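Glycoside Hydrolase (Bacteroides uniformis, PDB 5T9X) probably hydrolyses agarose or a related red-algal galactan as a family 16 glycoside hydrolase of a gut symbiont. Local coordinates at residues Thr93-His97 with Ile107-Asp111; Thr147-Cys151 with Ile300-Asp305. One frame throughout, in Å; residues are numbered along the deposited sequence.

Interaction 1 (Thr93-His97 with Ile107-Asp111); sequences TDYYH and IWQRD
D94 and R110 form a salt bridge, with D94 buried and R110 exposed. Their side chains cross at about a right angle. R110 NH1 meets D94 OD1 at 2.5 Å, a short distance. OD1 lies in the plane of the guanidinium, but the carboxylate is turned 55° out of that plane, and only NH1 makes the bond. The arm of R110 is extended from CG to NE and then turns at its end, which brings the guanidinium beside the D94 carboxylate and against Y95 CB. Y95 CB sits over one guanidinium face, 3.7 Å from NH1. The Y95 ring turns its edge to the backbone of the other segment, with CE1 3.7 Å from W108 O. CE1 also packs on W108 CB at 4.0 Å. Y96 meets W108 differently. The two rings are near parallel (29°) but slid apart, with Y96 and the six-membered ring of W108 5.2 Å apart at their centroids. The touching corner of the indole is CZ3, 3.7 Å from Y96 CB. Y96 CG is anti to its own backbone N (chi1 -177°), which places the ring beside that corner. The indole NE1 is bonded elsewhere, to M303 O. Y96 also packs on I300, W180 and L182. This is a loop folded back against the end of strand 106-108, at the margin of a sheet of the beta-sandwich (jelly roll) expected for family 16.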
loop_
_atom_site.group_PDB
_atom_site.type_symbol
_atom_site.label_atom_id
_atom_site.label_comp_id
_atom_site.label_asym_id
_atom_site.label_seq_id
_atom_site.Cartn_x
_atom_site.Cartn_y
_atom_site.Cartn_z
ATOM N N THR A 93 -7.706 -9.371 8.719
ATOM C CA THR A 93 -9.026 -8.826 9.026
ATOM C C THR A 93 -9.430 -7.894 7.891
ATOM O O THR A 93 -8.567 -7.333 7.219
ATOM C CB THR A 93 -9.042 -8.033 10.338
ATOM O OG1 THR A 93 -8.235 -6.854 10.208
ATOM C CG2 THR A 93 -8.569 -8.888 11.505
ATOM N N ASP A 94 -10.739 -7.730 7.682
ATOM C CA ASP A 94 -11.273 -6.894 6.571
ATOM C C ASP A 94 -11.594 -5.438 6.985
ATOM O O ASP A 94 -12.578 -4.842 6.523
ATOM C CB ASP A 94 -12.499 -7.579 5.882
ATOM C CG ASP A 94 -13.580 -8.034 6.875
ATOM O OD1 ASP A 94 -13.429 -7.768 8.091
ATOM O OD2 ASP A 94 -14.560 -8.696 6.443
ATOM N N TYR A 95 -10.750 -4.873 7.846
ATOM C CA TYR A 95 -10.831 -3.461 8.210
ATOM C C TYR A 95 -9.436 -2.944 8.509
ATOM O O TYR A 95 -8.477 -3.685 8.418
ATOM C CB TYR A 95 -11.775 -3.255 9.409
ATOM C CG TYR A 95 -12.519 -1.940 9.372
ATOM C CD1 TYR A 95 -13.532 -1.719 8.458
ATOM C CD2 TYR A 95 -12.192 -0.899 10.240
ATOM C CE1 TYR A 95 -14.211 -0.500 8.413
ATOM C CE2 TYR A 95 -12.866 0.318 10.212
ATOM C CZ TYR A 95 -13.883 0.511 9.305
ATOM O OH TYR A 95 -14.548 1.716 9.258
ATOM N N TYR A 96 -9.333 -1.656 8.812
ATOM C CA TYR A 96 -8.086 -0.990 9.247
ATOM C C TYR A 96 -7.822 -1.445 10.653
ATOM O O TYR A 96 -8.733 -1.937 11.305
ATOM C CB TYR A 96 -8.318 0.521 9.191
ATOM C CG TYR A 96 -7.196 1.472 9.508
ATOM C CD1 TYR A 96 -6.100 1.614 8.664
ATOM C CD2 TYR A 96 -7.296 2.353 10.588
ATOM C CE1 TYR A 96 -5.099 2.549 8.929
ATOM C CE2 TYR A 96 -6.300 3.285 10.860
ATOM C CZ TYR A 96 -5.217 3.388 10.030
ATOM O OH TYR A 96 -4.273 4.324 10.318
ATOM N N HIS A 97 -6.595 -1.239 11.124
ATOM C CA HIS A 97 -6.158 -1.698 12.448
ATOM C C HIS A 97 -6.807 -0.986 13.682
ATOM O O HIS A 97 -6.520 -1.340 14.813
ATOM C CB HIS A 97 -4.586 -1.767 12.524
ATOM C CG HIS A 97 -3.859 -0.456 12.718
ATOM N ND1 HIS A 97 -4.472 0.730 13.070
ATOM C CD2 HIS A 97 -2.533 -0.181 12.678
ATOM C CE1 HIS A 97 -3.570 1.685 13.177
ATOM N NE2 HIS A 97 -2.382 1.154 12.960
ATOM N N ILE A 107 -14.791 5.780 2.894
ATOM C CA ILE A 107 -15.520 5.094 3.965
ATOM C C ILE A 107 -15.308 3.592 3.731
ATOM O O ILE A 107 -15.955 3.000 2.874
ATOM C CB ILE A 107 -17.035 5.409 3.944
ATOM C CG1 ILE A 107 -17.296 6.915 4.049
ATOM C CG2 ILE A 107 -17.762 4.665 5.070
ATOM C CD1 ILE A 107 -18.745 7.264 3.727
ATOM N N TRP A 108 -14.387 2.990 4.476
ATOM C CA TRP A 108 -14.087 1.582 4.330
ATOM C C TRP A 108 -15.280 0.734 4.758
ATOM O O TRP A 108 -16.034 1.105 5.663
ATOM C CB TRP A 108 -12.848 1.219 5.118
ATOM C CG TRP A 108 -11.583 1.795 4.527
ATOM C CD1 TRP A 108 -11.215 1.800 3.216
ATOM C CD2 TRP A 108 -10.507 2.413 5.237
ATOM N NE1 TRP A 108 -9.979 2.390 3.063
ATOM C CE2 TRP A 108 -9.524 2.763 4.293
ATOM C CE3 TRP A 108 -10.274 2.687 6.583
ATOM C CZ2 TRP A 108 -8.355 3.386 4.647
ATOM C CZ3 TRP A 108 -9.121 3.283 6.932
ATOM C CH2 TRP A 108 -8.167 3.646 5.974
ATOM N N GLN A 109 -15.455 -0.375 4.038
ATOM C CA GLN A 109 -16.546 -1.322 4.242
ATOM C C GLN A 109 -15.981 -2.733 4.209
ATOM O O GLN A 109 -15.213 -3.065 3.299
ATOM C CB GLN A 109 -17.563 -1.198 3.112
ATOM C CG GLN A 109 -18.214 0.166 2.975
ATOM C CD GLN A 109 -19.176 0.471 4.107
ATOM O OE1 GLN A 109 -18.957 1.379 4.890
ATOM N NE2 GLN A 109 -20.231 -0.303 4.204
ATOM N N ARG A 110 -16.379 -3.571 5.160
ATOM C CA ARG A 110 -15.925 -4.973 5.186
ATOM C C ARG A 110 -16.310 -5.742 3.907
ATOM O O ARG A 110 -15.506 -6.513 3.354
ATOM C CB ARG A 110 -16.471 -5.706 6.422
ATOM C CG ARG A 110 -15.906 -5.205 7.733
ATOM C CD ARG A 110 -16.412 -5.969 8.936
ATOM N NE ARG A 110 -15.913 -5.346 10.156
ATOM C CZ ARG A 110 -14.690 -5.505 10.672
ATOM N NH1 ARG A 110 -13.772 -6.282 10.090
ATOM N NH2 ARG A 110 -14.368 -4.860 11.792
ATOM N N ASP A 111 -17.528 -5.506 3.432
ATOM C CA ASP A 111 -18.038 -6.245 2.278
ATOM C C ASP A 111 -17.445 -5.810 0.947
ATOM O O ASP A 111 -17.773 -6.399 -0.060
ATOM C CB ASP A 111 -19.592 -6.221 2.236
ATOM C CG ASP A 111 -20.173 -4.845 1.889
ATOM O OD1 ASP A 111 -19.458 -3.943 1.414
ATOM O OD2 ASP A 111 -21.381 -4.665 2.087
#

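Interaction 2 (Thr147-Cys151 with Ile300-Asp305); sequences TYTGC and IINMED
T147 starts the contact with its hydroxyl. T147 OG1 donates to D305 OD2 at 2.9 Å and uses the anti lone pair of that oxygen. OD2 also bonds S315, and T147 OG1 bonds R126. A valine in place of T147 would probably leave D305 with S315 but without its tie to this strand, and R126 without a partner here. T149 lies across M303. Its rotamer (chi1 -168°) sends OG1 to E123 O, 3.5 Å from M303 CB. It also sets the methyl CG2 between the backbone N and the carbonyl carbon, where it lies 3.2 Å from M303 O. G150 gives the backbone bond: M303 N donates to G150 O at 3.2 Å, nearly straight at 158°. C151 then faces N302 as an antiparallel non-hydrogen-bonded pair. C151 SG rests against I300 CG2 and N302 CB, 3.7 Å from each. Here strand 140-154 pairs with 106-108, parallel to it, and with 298-304, antiparallel. Strand 176-182 follows on the far side of 298-304. C151 and N302 touch W108 on one face of the sheet, while I301 and M303 pack on strand 119-122 of the other sheet.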
loop_
_atom_site.group_PDB
_atom_site.type_symbol
_atom_site.label_atom_id
_atom_site.label_comp_id
_atom_site.label_asym_id
_atom_site.label_seq_id
_atom_site.Cartn_x
_atom_site.Cartn_y
_atom_site.Cartn_z
ATOM N N THR A 147 -17.294 7.744 -0.518
ATOM C CA THR A 147 -16.884 6.733 -1.462
ATOM C C THR A 147 -16.594 5.460 -0.681
ATOM O O THR A 147 -15.720 5.455 0.155
ATOM C CB THR A 147 -15.651 7.211 -2.206
ATOM O OG1 THR A 147 -15.908 8.528 -2.732
ATOM C CG2 THR A 147 -15.324 6.267 -3.323
ATOM N N TYR A 148 -17.362 4.404 -0.919
ATOM C CA TYR A 148 -17.172 3.147 -0.216
ATOM C C TYR A 148 -16.038 2.382 -0.882
ATOM O O TYR A 148 -15.961 2.324 -2.113
ATOM C CB TYR A 148 -18.413 2.267 -0.281
ATOM C CG TYR A 148 -19.597 2.637 0.557
ATOM C CD1 TYR A 148 -19.643 3.811 1.320
ATOM C CD2 TYR A 148 -20.730 1.810 0.548
ATOM C CE1 TYR A 148 -20.767 4.123 2.086
ATOM C CE2 TYR A 148 -21.854 2.112 1.307
ATOM C CZ TYR A 148 -21.865 3.267 2.075
ATOM O OH TYR A 148 -22.970 3.552 2.827
ATOM N N THR A 149 -15.165 1.798 -0.070
ATOM C CA THR A 149 -14.126 0.934 -0.580
ATOM C C THR A 149 -13.688 -0.006 0.525
ATOM O O THR A 149 -14.444 -0.217 1.484
ATOM C CB THR A 149 -12.977 1.753 -1.194
ATOM O OG1 THR A 149 -12.115 0.886 -1.929
ATOM C CG2 THR A 149 -12.180 2.492 -0.127
ATOM N N GLY A 150 -12.513 -0.602 0.409
ATOM C CA GLY A 150 -12.074 -1.600 1.391
ATOM C C GLY A 150 -10.677 -1.432 1.956
ATOM O O GLY A 150 -9.848 -0.769 1.370
ATOM N N CYS A 151 -10.442 -2.064 3.099
ATOM C CA CYS A 151 -9.159 -2.052 3.772
ATOM C C CYS A 151 -8.917 -3.385 4.465
ATOM O O CYS A 151 -9.819 -3.940 5.083
ATOM C CB CYS A 151 -9.142 -0.938 4.806
ATOM S SG CYS A 151 -7.518 -0.596 5.499
ATOM N N ILE A 300 -0.875 -3.393 5.719
ATOM C CA ILE A 300 -2.168 -2.891 5.291
ATOM C C ILE A 300 -2.268 -2.881 3.761
ATOM O O ILE A 300 -1.335 -2.492 3.068
ATOM C CB ILE A 300 -2.452 -1.487 5.881
ATOM C CG1 ILE A 300 -2.257 -1.503 7.398
ATOM C CG2 ILE A 300 -3.885 -1.021 5.577
ATOM C CD1 ILE A 300 -2.454 -0.154 8.024
ATOM N N ILE A 301 -3.402 -3.341 3.248
ATOM C CA ILE A 301 -3.677 -3.304 1.838
ATOM C C ILE A 301 -5.017 -2.610 1.727
ATOM O O ILE A 301 -5.985 -3.067 2.361
ATOM C CB ILE A 301 -3.776 -4.735 1.249
ATOM C CG1 ILE A 301 -2.517 -5.545 1.559
ATOM C CG2 ILE A 301 -3.995 -4.684 -0.259
ATOM C CD1 ILE A 301 -2.620 -7.018 1.209
ATOM N N ASN A 302 -5.109 -1.541 0.935
ATOM C CA ASN A 302 -6.407 -0.887 0.757
ATOM C C ASN A 302 -6.562 -0.084 -0.516
ATOM O O ASN A 302 -5.626 0.040 -1.308
ATOM C CB ASN A 302 -6.686 -0.006 1.981
ATOM C CG ASN A 302 -5.791 1.238 2.066
ATOM O OD1 ASN A 302 -5.294 1.735 1.081
ATOM N ND2 ASN A 302 -5.662 1.783 3.262
ATOM N N MET A 303 -7.745 0.491 -0.699
ATOM C CA MET A 303 -7.854 1.691 -1.522
ATOM C C MET A 303 -8.343 2.891 -0.703
ATOM O O MET A 303 -8.994 2.732 0.321
ATOM C CB MET A 303 -8.748 1.465 -2.720
ATOM C CG MET A 303 -8.380 0.303 -3.631
ATOM S SD MET A 303 -9.643 0.016 -4.932
ATOM C CE MET A 303 -9.175 1.303 -6.064
ATOM N N GLU A 304 -8.008 4.087 -1.174
ATOM C CA GLU A 304 -8.349 5.344 -0.513
ATOM C C GLU A 304 -8.784 6.359 -1.567
ATOM O O GLU A 304 -8.148 6.496 -2.598
ATOM C CB GLU A 304 -7.136 5.916 0.247
ATOM C CG GLU A 304 -6.664 5.082 1.429
ATOM C CD GLU A 304 -5.392 5.586 2.131
ATOM O OE1 GLU A 304 -4.823 6.647 1.737
ATOM O OE2 GLU A 304 -4.945 4.886 3.096
ATOM N N ASP A 305 -9.882 7.061 -1.298
ATOM C CA ASP A 305 -10.200 8.325 -1.967
ATOM C C ASP A 305 -9.592 9.433 -1.118
ATOM O O ASP A 305 -10.225 9.929 -0.184
ATOM C CB ASP A 305 -11.714 8.515 -2.060
ATOM C CG ASP A 305 -12.113 9.543 -3.070
ATOM O OD1 ASP A 305 -11.224 10.249 -3.624
ATOM O OD2 ASP A 305 -13.334 9.611 -3.317
#

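In the fold
Interaction 1 is partly buried, with R110 exposed, whereas all the touching residues of interaction 2 are buried. The two share a sheet, since strands 106-108 and 140-154 are neighbours in it. Q109 N to T149 O (2.8 Å) and I107 N to T147 O (2.9 Å) are probable hydrogen bonds between them. W108 joins them through its side chain as well, packing on N302. The chemistry follows the place. The 93-97 with 107-111 contact uses a charged pair and aromatic packing to hold a loop. The 147-151 with 300-305 contact joins two strands through a backbone bond, a hydroxyl-carboxylate bond and buried side-chain packing.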